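Local coordinates for protein thioesterase (Streptomyces coelicolor, PDB 3QMW) that probably hydrolyses thioesters in prodiginine biosynthesis, using an alpha/beta-hydrolase fold, at residues His128-Gly133 against Pro202-Ser207; Phe102-Gly107 against His239-Gly244. All coordinates share one frame; numbering follows the deposited sequence.

Interaction 1 (His128-Gly133 against Pro202-Ser207)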
loop_
_atom_site.group_PDB
_atom_site.type_symbol
_atom_site.label_atom_id
_atom_site.label_comp_id
_atom_site.label_asym_id
_atom_site.label_seq_id
_atom_site.Cartn_x
_atom_site.Cartn_y
_atom_site.Cartn_z
ATOM N N HIS D 128 2.653 -14.016 -9.859
ATOM C CA HIS D 128 2.603 -14.201 -8.413
ATOM C C HIS D 128 1.310 -14.891 -8.014
ATOM O O HIS D 128 0.341 -14.872 -8.757
ATOM C CB HIS D 128 2.701 -12.839 -7.714
ATOM C CG HIS D 128 3.519 -12.863 -6.465
ATOM N ND1 HIS D 128 4.818 -12.417 -6.429
ATOM C CD2 HIS D 128 3.236 -13.306 -5.216
ATOM C CE1 HIS D 128 5.300 -12.574 -5.208
ATOM N NE2 HIS D 128 4.360 -13.111 -4.454
ATOM N N LEU D 129 1.318 -15.520 -6.847
ATOM C CA LEU D 129 0.122 -16.110 -6.267
ATOM C C LEU D 129 -0.060 -15.626 -4.830
ATOM O O LEU D 129 0.772 -15.893 -3.973
ATOM C CB LEU D 129 0.209 -17.648 -6.297
ATOM C CG LEU D 129 -0.894 -18.434 -5.568
ATOM C CD1 LEU D 129 -2.257 -18.145 -6.172
ATOM C CD2 LEU D 129 -0.604 -19.914 -5.610
ATOM N N PHE D 130 -1.164 -14.924 -4.581
ATOM C CA PHE D 130 -1.504 -14.442 -3.242
ATOM C C PHE D 130 -2.702 -15.193 -2.691
ATOM O O PHE D 130 -3.706 -15.370 -3.381
ATOM C CB PHE D 130 -1.840 -12.953 -3.287
ATOM C CG PHE D 130 -0.823 -12.133 -3.997
ATOM C CD1 PHE D 130 0.303 -11.667 -3.326
ATOM C CD2 PHE D 130 -0.980 -11.825 -5.334
ATOM C CE1 PHE D 130 1.243 -10.908 -3.980
ATOM C CE2 PHE D 130 -0.041 -11.059 -5.999
ATOM C CZ PHE D 130 1.066 -10.597 -5.328
ATOM N N VAL D 131 -2.595 -15.622 -1.441
ATOM C CA VAL D 131 -3.687 -16.317 -0.783
ATOM C C VAL D 131 -3.788 -15.842 0.653
ATOM O O VAL D 131 -2.816 -15.920 1.395
ATOM C CB VAL D 131 -3.502 -17.871 -0.797
ATOM C CG1 VAL D 131 -3.104 -18.372 -2.182
ATOM C CG2 VAL D 131 -2.489 -18.326 0.260
ATOM N N SER D 132 -4.960 -15.354 1.044
ATOM C CA SER D 132 -5.164 -14.918 2.414
ATOM C C SER D 132 -6.238 -15.751 3.096
ATOM O O SER D 132 -7.116 -16.292 2.435
ATOM C CB SER D 132 -5.526 -13.435 2.451
ATOM O OG SER D 132 -6.654 -13.161 1.647
ATOM N N GLY D 133 -6.136 -15.865 4.418
ATOM C CA GLY D 133 -7.099 -16.599 5.228
ATOM C C GLY D 133 -7.423 -17.998 4.736
ATOM O O GLY D 133 -8.555 -18.452 4.871
ATOM N N PRO D 202 6.085 -17.711 -7.749
ATOM C CA PRO D 202 6.274 -17.320 -6.360
ATOM C C PRO D 202 4.954 -17.052 -5.648
ATOM O O PRO D 202 4.019 -16.517 -6.240
ATOM C CB PRO D 202 7.113 -16.047 -6.472
ATOM C CG PRO D 202 6.715 -15.455 -7.756
ATOM C CD PRO D 202 6.365 -16.595 -8.670
ATOM N N THR D 203 4.910 -17.414 -4.374
ATOM C CA THR D 203 3.676 -17.454 -3.614
ATOM C C THR D 203 3.796 -16.630 -2.346
ATOM O O THR D 203 4.807 -16.700 -1.657
ATOM C CB THR D 203 3.334 -18.920 -3.256
ATOM O OG1 THR D 203 2.899 -19.594 -4.437
ATOM C CG2 THR D 203 2.243 -19.011 -2.192
ATOM N N THR D 204 2.761 -15.852 -2.047
ATOM C CA THR D 204 2.694 -15.105 -0.803
ATOM C C THR D 204 1.387 -15.425 -0.081
ATOM O O THR D 204 0.314 -15.342 -0.674
ATOM C CB THR D 204 2.778 -13.602 -1.050
ATOM O OG1 THR D 204 3.729 -13.333 -2.090
ATOM C CG2 THR D 204 3.175 -12.878 0.240
ATOM N N ALA D 205 1.485 -15.792 1.196
ATOM C CA ALA D 205 0.328 -16.216 1.966
ATOM C C ALA D 205 0.141 -15.354 3.210
ATOM O O ALA D 205 1.098 -15.065 3.921
ATOM C CB ALA D 205 0.459 -17.679 2.354
ATOM N N PHE D 206 -1.106 -14.970 3.471
ATOM C CA PHE D 206 -1.421 -14.105 4.585
ATOM C C PHE D 206 -2.186 -14.849 5.647
ATOM O O PHE D 206 -3.229 -15.435 5.376
ATOM C CB PHE D 206 -2.246 -12.920 4.117
ATOM C CG PHE D 206 -1.563 -12.090 3.092
ATOM C CD1 PHE D 206 -0.844 -10.958 3.465
ATOM C CD2 PHE D 206 -1.625 -12.433 1.754
ATOM C CE1 PHE D 206 -0.202 -10.173 2.505
ATOM C CE2 PHE D 206 -0.979 -11.658 0.791
ATOM C CZ PHE D 206 -0.268 -10.529 1.169
ATOM N N SER D 207 -1.657 -14.819 6.861
ATOM C CA SER D 207 -2.348 -15.340 8.020
ATOM C C SER D 207 -2.941 -14.163 8.762
ATOM O O SER D 207 -2.638 -13.015 8.448
ATOM C CB SER D 207 -1.383 -16.118 8.910
ATOM O OG SER D 207 -0.153 -15.424 9.063
#

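Interaction 2 (Phe102-Gly107 against His239-Gly244)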
loop_
_atom_site.group_PDB
_atom_site.type_symbol
_atom_site.label_atom_id
_atom_site.label_comp_id
_atom_site.label_asym_id
_atom_site.label_seq_id
_atom_site.Cartn_x
_atom_site.Cartn_y
_atom_site.Cartn_z
ATOM N N PHE D 102 -4.985 -13.450 -6.833
ATOM C CA PHE D 102 -5.358 -13.296 -5.431
ATOM C C PHE D 102 -6.630 -14.081 -5.090
ATOM O O PHE D 102 -7.621 -14.020 -5.822
ATOM C CB PHE D 102 -5.623 -11.838 -5.050
ATOM C CG PHE D 102 -6.166 -11.713 -3.664
ATOM C CD1 PHE D 102 -5.316 -11.750 -2.575
ATOM C CD2 PHE D 102 -7.528 -11.696 -3.438
ATOM C CE1 PHE D 102 -5.818 -11.707 -1.280
ATOM C CE2 PHE D 102 -8.028 -11.657 -2.144
ATOM C CZ PHE D 102 -7.176 -11.657 -1.071
ATOM N N GLY D 103 -6.618 -14.768 -3.952
ATOM C CA GLY D 103 -7.819 -15.387 -3.439
ATOM C C GLY D 103 -7.865 -15.346 -1.930
ATOM O O GLY D 103 -6.848 -15.515 -1.278
ATOM N N HIS D 104 -9.027 -15.130 -1.368
ATOM C CA HIS D 104 -9.163 -15.168 0.054
ATOM C C HIS D 104 -10.012 -16.340 0.440
ATOM O O HIS D 104 -11.105 -16.450 0.011
ATOM C CB HIS D 104 -9.822 -13.898 0.551
ATOM C CG HIS D 104 -10.067 -13.885 2.022
ATOM N ND1 HIS D 104 -9.054 -13.870 2.938
ATOM C CD2 HIS D 104 -11.206 -13.866 2.735
ATOM C CE1 HIS D 104 -9.552 -13.880 4.150
ATOM N NE2 HIS D 104 -10.858 -13.882 4.054
ATOM N N SER D 105 -9.523 -17.200 1.302
ATOM C CA SER D 105 -10.331 -18.308 1.733
ATOM C C SER D 105 -10.697 -19.165 0.526
ATOM O O SER D 105 -9.863 -19.552 -0.223
ATOM C CB SER D 105 -11.554 -17.788 2.449
ATOM O OG SER D 105 -12.096 -18.770 3.284
ATOM N N MET D 106 -11.948 -19.520 0.397
ATOM C CA MET D 106 -12.375 -20.324 -0.703
ATOM C C MET D 106 -11.730 -19.848 -1.976
ATOM O O MET D 106 -11.410 -20.643 -2.819
ATOM C CB MET D 106 -13.891 -20.362 -0.787
ATOM C CG MET D 106 -14.466 -21.211 -1.860
ATOM S SD MET D 106 -14.648 -20.285 -3.347
ATOM C CE MET D 106 -16.056 -21.010 -4.051
ATOM N N GLY D 107 -11.588 -18.544 -2.123
ATOM C CA GLY D 107 -10.876 -17.937 -3.249
ATOM C C GLY D 107 -9.417 -18.355 -3.364
ATOM O O GLY D 107 -8.880 -18.440 -4.460
ATOM N N HIS D 239 -10.726 -13.944 10.257
ATOM C CA HIS D 239 -10.954 -14.568 8.956
ATOM C C HIS D 239 -11.573 -13.602 7.937
ATOM O O HIS D 239 -11.373 -13.769 6.738
ATOM C CB HIS D 239 -11.862 -15.794 9.135
ATOM C CG HIS D 239 -11.911 -16.700 7.946
ATOM N ND1 HIS D 239 -11.125 -17.827 7.838
ATOM C CD2 HIS D 239 -12.671 -16.661 6.825
ATOM C CE1 HIS D 239 -11.392 -18.439 6.698
ATOM N NE2 HIS D 239 -12.323 -17.751 6.061
ATOM N N PHE D 240 -12.324 -12.609 8.416
ATOM C CA PHE D 240 -13.024 -11.658 7.540
ATOM C C PHE D 240 -12.441 -10.231 7.507
ATOM O O PHE D 240 -13.091 -9.293 7.017
ATOM C CB PHE D 240 -14.511 -11.606 7.917
ATOM C CG PHE D 240 -15.340 -12.638 7.221
ATOM C CD1 PHE D 240 -15.709 -13.813 7.872
ATOM C CD2 PHE D 240 -15.750 -12.438 5.907
ATOM C CE1 PHE D 240 -16.478 -14.774 7.225
ATOM C CE2 PHE D 240 -16.516 -13.392 5.249
ATOM C CZ PHE D 240 -16.881 -14.565 5.910
ATOM N N PHE D 241 -11.210 -10.069 7.989
ATOM C CA PHE D 241 -10.525 -8.769 7.940
ATOM C C PHE D 241 -10.695 -8.033 6.590
ATOM O O PHE D 241 -10.791 -6.797 6.559
ATOM C CB PHE D 241 -9.026 -8.919 8.288
ATOM C CG PHE D 241 -8.185 -9.585 7.209
ATOM C CD1 PHE D 241 -7.886 -8.927 6.021
ATOM C CD2 PHE D 241 -7.657 -10.850 7.406
ATOM C CE1 PHE D 241 -7.106 -9.536 5.050
ATOM C CE2 PHE D 241 -6.870 -11.461 6.441
ATOM C CZ PHE D 241 -6.595 -10.809 5.265
ATOM N N LEU D 242 -10.753 -8.806 5.500
ATOM C CA LEU D 242 -10.778 -8.288 4.123
ATOM C C LEU D 242 -11.866 -7.251 3.847
ATOM O O LEU D 242 -11.712 -6.409 2.964
ATOM C CB LEU D 242 -10.942 -9.455 3.133
ATOM C CG LEU D 242 -10.711 -9.127 1.659
ATOM C CD1 LEU D 242 -9.314 -8.590 1.483
ATOM C CD2 LEU D 242 -10.922 -10.333 0.795
ATOM N N ASN D 243 -12.965 -7.323 4.587
ATOM C CA ASN D 243 -14.073 -6.397 4.394
ATOM C C ASN D 243 -13.670 -4.946 4.666
ATOM O O ASN D 243 -14.009 -4.055 3.891
ATOM C CB ASN D 243 -15.259 -6.789 5.285
ATOM C CG ASN D 243 -15.725 -8.223 5.049
ATOM O OD1 ASN D 243 -15.765 -8.705 3.906
ATOM N ND2 ASN D 243 -16.078 -8.911 6.133
ATOM N N GLY D 244 -12.945 -4.714 5.759
ATOM C CA GLY D 244 -12.510 -3.369 6.119
ATOM C C GLY D 244 -11.608 -3.376 7.340
ATOM O O GLY D 244 -11.589 -4.355 8.105
#

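Interaction 1 (His128-Gly133 against Pro202-Ser207)
His128 lies across from Pro202 and Thr204 at the pairing of two parallel neighbouring strands of the alpha/beta-hydrolase sheet, 129-132 and 203-207. Along its side chain, CB stands 4.2 Å from Pro202 O, and the ring turns one face over that oxygen, with CG at 3.7 Å and CD2 at 3.5 Å from it. ND1 and CE1 overhang Pro202 CG on this same face, a CH-pi contact with ND1 3.8 Å from CG. At the tip, NE2 donates from the ring edge to Thr204 OG1, modelled at 2.5 Å, so short that the exact length is doubtful. This hydroxyl, anti to its carbonyl carbon (chi1 -39°) and so turned toward NE2, also bonds Glu258 of the C-terminal helix. An alanine here would probably leave Pro202 CG without its ring face and Thr204 OG1 with one partner fewer. The strands run 12° apart and exchange backbone bonds as far as Gly133, whose positive phi suits glycine. Beta-branched Val131 and Thr203 share one face with Leu129 and Ala205; Phe130, Thr204, Ser132 and Phe206 share the other. Ala205, with a methyl as its whole side chain, meets Val131 through CB, 3.7 Å from Val131 CG2.

Interaction 2 (Phe102-Gly107 against His239-Gly244)
Two polar contacts join His104, the last residue of its strand, and Ser105, in the turn just after it, to His239 in the loop that follows the last strand. Ser105 OG meets His239 NE2 at 3.0 Å, at the edge of the imidazole; either atom could be the donor. A serine suits this place because its short arm, anti to the backbone N (chi1 -158°), carries the hydroxyl toward the histidine. The other imidazole nitrogen, His239 ND1, bonds Asp211. His104 NE2 donates to the backbone oxygen His239 O at 2.7 Å. The oxygen lies in the His104 ring plane and NE2 almost on the extension of the C=O bond, but the hydrogen bond is bent at the hydrogen. Since His104 ND1 is bonded to Ser132 OG, both ring nitrogens are engaged and the ring's rotation is fixed.

Among the aromatic contacts, the edge of His104 points at the face of Phe241 with planes at 66°, while the His104 and His239 rings meet obliquely, their centroids 5.6 Å apart.

In the apolar packing, Leu242 and His104 slide past each other in opposite directions, Leu242 CD2 coming within 3.7 Å of His104 CB, and the same methyl sits 4.3 Å from Phe102 CE2 at that ring's edge. Leu242 CB and Ser105 CB lie over opposite faces of the His104 ring.

Ser105 has a positive phi of 60°, and a side chain on Gly103 would collide with Gly107 O in the helix. This strand-to-helix turn fits the nucleophile elbow of the alpha/beta-hydrolase fold, and Ser105, His239 and Asp211 are consistent with its catalytic triad.

Interactions 1 and 2 have centres about 11 Å apart and belong to one parallel sheet, in which strands 99-104, 129-132 and 203-208 are successive neighbours. Along the chain the order is 102-107, 128-133, 202-207, 239-244, and interaction 1 is therefore nested inside the loop closed by interaction 2. They meet at Ser132, whose backbone oxygen lies 2.8 Å from Ser105 N, a probable hydrogen bond linking the end of strand 129-132 to the likely nucleophile elbow. Gly133 O also packs against His239 CE1. The likely catalytic residues thus gather just after the C-terminal ends of strands of this sheet, Ser105 after 99-104, Asp211 after 203-208 and His239 after 230-235.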